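Local structure of phosphate transporter (Thermotoga maritima MSB8, 6L85) at the interface of chains A and B. The protein imports phosphate across the membrane in a sodium-dependent manner, as a bacterial relative of the human SLC20 solute carriers. Sequence-based numbering; all coordinates share one arbitrary frame. Chains: chain A/B, Phosphate transporter.

Contact 1: the interface of chains A and B. Residues chain A 39, 43, 46, 298, 301-302; chain B 215, 219.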
# COMPACT_ATOMS: atom_id res chain seq x y z
N ARG A 39 20.59 0.54 9.12
CA ARG A 39 19.43 0.29 9.98
C ARG A 39 18.14 0.72 9.29
O ARG A 39 17.13 0.00 9.35
CB ARG A 39 19.64 1.01 11.32
CG ARG A 39 18.37 1.18 12.12
CD ARG A 39 17.83 -0.15 12.65
NE ARG A 39 18.88 -1.00 13.21
CZ ARG A 39 19.02 -1.24 14.52
NH1 ARG A 39 18.18 -0.69 15.39
NH2 ARG A 39 20.00 -2.03 14.95
N LEU A 43 14.88 -1.67 8.24
CA LEU A 43 13.47 -1.44 8.58
C LEU A 43 12.59 -1.37 7.33
O LEU A 43 11.51 -2.01 7.25
CB LEU A 43 13.33 -0.16 9.42
CG LEU A 43 14.06 -0.24 10.76
CD1 LEU A 43 14.08 1.10 11.49
CD2 LEU A 43 13.42 -1.32 11.60
N MET A 46 12.26 -4.77 5.77
CA MET A 46 11.36 -5.57 6.58
C MET A 46 9.93 -5.36 6.14
O MET A 46 9.14 -6.30 6.07
CB MET A 46 11.48 -5.21 8.06
CG MET A 46 12.67 -5.78 8.80
SD MET A 46 12.40 -5.46 10.56
CE MET A 46 11.22 -6.73 10.96
N LEU A 298 12.47 -10.81 9.65
CA LEU A 298 13.30 -10.97 10.84
C LEU A 298 14.73 -11.32 10.47
O LEU A 298 15.68 -10.86 11.12
CB LEU A 298 12.70 -12.02 11.77
CG LEU A 298 11.40 -11.59 12.43
CD1 LEU A 298 10.80 -12.72 13.24
CD2 LEU A 298 11.60 -10.34 13.31
N PHE A 301 16.45 -8.18 9.53
CA PHE A 301 16.80 -7.30 10.65
C PHE A 301 17.92 -7.86 11.53
O PHE A 301 18.83 -7.12 11.91
CB PHE A 301 15.57 -7.02 11.52
CG PHE A 301 15.81 -5.96 12.57
CD1 PHE A 301 15.67 -4.61 12.26
CD2 PHE A 301 16.20 -6.31 13.85
CE1 PHE A 301 15.89 -3.63 13.22
CE2 PHE A 301 16.42 -5.34 14.82
CZ PHE A 301 16.27 -3.99 14.51
N PHE A 302 17.88 -9.16 11.87
CA PHE A 302 18.82 -9.72 12.85
C PHE A 302 20.09 -10.34 12.25
O PHE A 302 21.10 -10.42 12.96
CB PHE A 302 18.12 -10.78 13.70
CG PHE A 302 17.21 -10.21 14.73
CD1 PHE A 302 17.73 -9.68 15.91
CD2 PHE A 302 15.84 -10.18 14.53
CE1 PHE A 302 16.90 -9.14 16.88
CE2 PHE A 302 14.99 -9.64 15.50
CZ PHE A 302 15.52 -9.12 16.68
N PHE B 215 6.83 -3.88 15.05
CA PHE B 215 8.28 -4.06 15.11
C PHE B 215 9.00 -2.84 14.54
O PHE B 215 9.87 -2.22 15.19
CB PHE B 215 8.66 -5.34 14.37
CG PHE B 215 10.09 -5.76 14.55
CD1 PHE B 215 11.11 -5.10 13.89
CD2 PHE B 215 10.41 -6.82 15.39
CE1 PHE B 215 12.43 -5.48 14.05
CE2 PHE B 215 11.73 -7.21 15.56
CZ PHE B 215 12.74 -6.54 14.88
N PHE B 219 11.20 0.22 16.54
CA PHE B 219 12.61 0.60 16.43
C PHE B 219 12.79 2.03 15.94
O PHE B 219 13.72 2.73 16.39
CB PHE B 219 13.37 -0.41 15.58
CG PHE B 219 13.73 -1.64 16.36
CD1 PHE B 219 14.88 -1.67 17.16
CD2 PHE B 219 12.89 -2.74 16.37
CE1 PHE B 219 15.18 -2.79 17.92
CE2 PHE B 219 13.18 -3.86 17.13
CZ PHE B 219 14.33 -3.88 17.91
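B:Phe215 pushes the CE1-CZ rim of its ring into the face of A:Phe301, the start of an aromatic cluster that joins two copies of the transporter. The two rings meet edge to face, with planes 85° apart and centroids 4.9 Å from each other. CE1 of B:Phe215 stands over the centre of the A:Phe301 ring, and B:Phe215 CZ comes to 3.6 Å from A:Phe301 CD2. With CG anti to the backbone N (chi1 -170°), the B:Phe215 ring projects away from helix 199-224 into a cleft between helices 38-56 and 286-302 of chain A.

Both faces of that ring are occupied. The thioether of A:Met46 crosses one of them at about a right angle, its methyl CE lying 3.8 Å from the ring centroid in a CH-pi contact. A:Leu298 CD2 sits on the same face as the methionine, toward the CE2 side, 3.9 Å from B:Phe215 CE2. Against the opposite face, offset toward the rim, sits CE2 of B:Phe219, one helical turn further along the same chain. A:Phe302 CE2 comes near the rim at B:Phe215 CZ, also at 3.9 Å. These neighbours should restrict both tilting and flipping of the ring.

A:Phe301 works twice. While its face receives B:Phe215, its para carbon CZ points at the middle of the B:Phe219 ring, 3.8 Å from B:Phe219 CE1. The same CZ lies over the guanidinium of A:Arg39, whose bent chain brings NH1 to 3.9 Å from B:Phe219 CD1. The guanidinium and the B:Phe219 ring are nearly perpendicular, 86° apart, and the guanidinium flanks the cluster. A:Leu43 CD2 meets the base of the B:Phe219 side chain at CB.

Interlocked aromatic rings of this kind, buried in a two-fold symmetric interface, appear suited to keeping two membrane-embedded protomers in register, if the pair is indeed the working unit.

Contact 2: the interface of chains A and B. Residues chain A 212, 215-216; chain B 43, 46-47.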
# COMPACT_ATOMS: atom_id res chain seq x y z
N VAL A 212 -1.42 9.13 -10.64
CA VAL A 212 -1.24 9.78 -9.34
C VAL A 212 0.24 9.81 -8.97
O VAL A 212 0.78 10.83 -8.51
CB VAL A 212 -2.07 9.08 -8.26
CG1 VAL A 212 -1.85 9.79 -6.91
CG2 VAL A 212 -3.55 9.06 -8.64
N PHE A 215 2.23 12.43 -10.98
CA PHE A 215 1.99 13.79 -10.51
C PHE A 215 2.77 14.09 -9.23
O PHE A 215 3.52 15.08 -9.15
CB PHE A 215 0.48 13.99 -10.27
CG PHE A 215 0.07 15.43 -10.07
CD1 PHE A 215 0.33 16.09 -8.87
CD2 PHE A 215 -0.57 16.14 -11.08
CE1 PHE A 215 -0.04 17.42 -8.68
CE2 PHE A 215 -0.94 17.48 -10.90
CZ PHE A 215 -0.68 18.11 -9.70
N VAL A 216 2.61 13.23 -8.22
CA VAL A 216 3.23 13.51 -6.93
C VAL A 216 4.76 13.51 -7.05
O VAL A 216 5.45 14.38 -6.49
CB VAL A 216 2.76 12.49 -5.87
CG1 VAL A 216 3.62 12.58 -4.63
CG2 VAL A 216 1.27 12.72 -5.53
N LEU B 43 0.91 16.64 -1.00
CA LEU B 43 1.37 15.50 -1.80
C LEU B 43 1.04 14.16 -1.12
O LEU B 43 0.56 13.20 -1.77
CB LEU B 43 2.88 15.62 -2.07
CG LEU B 43 3.27 16.83 -2.92
CD1 LEU B 43 4.81 17.09 -2.92
CD2 LEU B 43 2.73 16.71 -4.33
N MET B 46 -2.63 13.52 -1.43
CA MET B 46 -2.95 13.11 -2.79
C MET B 46 -2.86 11.60 -2.93
O MET B 46 -3.74 10.96 -3.52
CB MET B 46 -2.00 13.77 -3.78
CG MET B 46 -2.39 15.17 -4.14
SD MET B 46 -1.30 15.79 -5.43
CE MET B 46 -2.22 15.33 -6.89
N PHE B 47 -1.79 11.02 -2.39
CA PHE B 47 -1.68 9.56 -2.53
C PHE B 47 -2.66 8.82 -1.61
O PHE B 47 -3.30 7.85 -2.04
CB PHE B 47 -0.24 9.11 -2.27
CG PHE B 47 0.13 7.90 -3.08
CD1 PHE B 47 -0.22 6.63 -2.64
CD2 PHE B 47 0.77 8.04 -4.30
CE1 PHE B 47 0.10 5.50 -3.41
CE2 PHE B 47 1.09 6.94 -5.06
CZ PHE B 47 0.75 5.66 -4.62
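A:Val216 turns its CG1 methyl anti to the backbone N (chi1 167°), which sends the other methyl, CG2, anti to the carbonyl carbon and spreads the two branches over neighbouring residues of chain B. CG1 rests against B:Leu43, 4.0 Å from its CB. CG2 lies 3.8 Å from B:Met46 CB and equally near the backbone carbonyl oxygen of B:Leu43, so the valine settles on the helix surface, with a terminal methyl of B:Leu43 also close to its backbone. It runs past both B:Leu43 and B:Met46 in the opposite direction to theirs.

One turn earlier, the A:Val212 methyl CG1 makes a looser contact, 4.1 Å from B:Phe47 CD2, with the carbonyl oxygen of B:Met46 at a similar distance; the valine and phenylalanine side chains meet obliquely. B:Met46 bends at its last torsion (chi3 92°), which brings its methyl CE above one face of the A:Phe215 ring, displaced toward the CD1-CE1 rim, 3.3 Å from A:Phe215 CD1; the two side chains cross at about a right angle. The methionine therefore touches chain A at both ends of its side chain, beside A:Val216 near the backbone and at A:Phe215 beyond the sulfur.

All three chain A residues belong to helix 199-224 and all three chain B residues to helix 38-56, making this a close helix-against-helix seam on the side of the transporter that faces the second copy in the deposited assembly.

The centres of contact 1 and contact 2 lie about 28 Å apart, yet both use the same two elements with the chains exchanged: helix 199-224 of one copy packs against helix 38-56 of the other. Residues 43, 46 and 215 take part in both, on opposite chains. Contact 1 adds helix 286-302, whereas contact 2 takes in the valines through which the two helices pack directly on each other. By two-fold symmetry each region recurs at the other's side of the interface, so the aromatic cluster and the valine seam together form two matching clasps, in a pairing that may or may not be physiological.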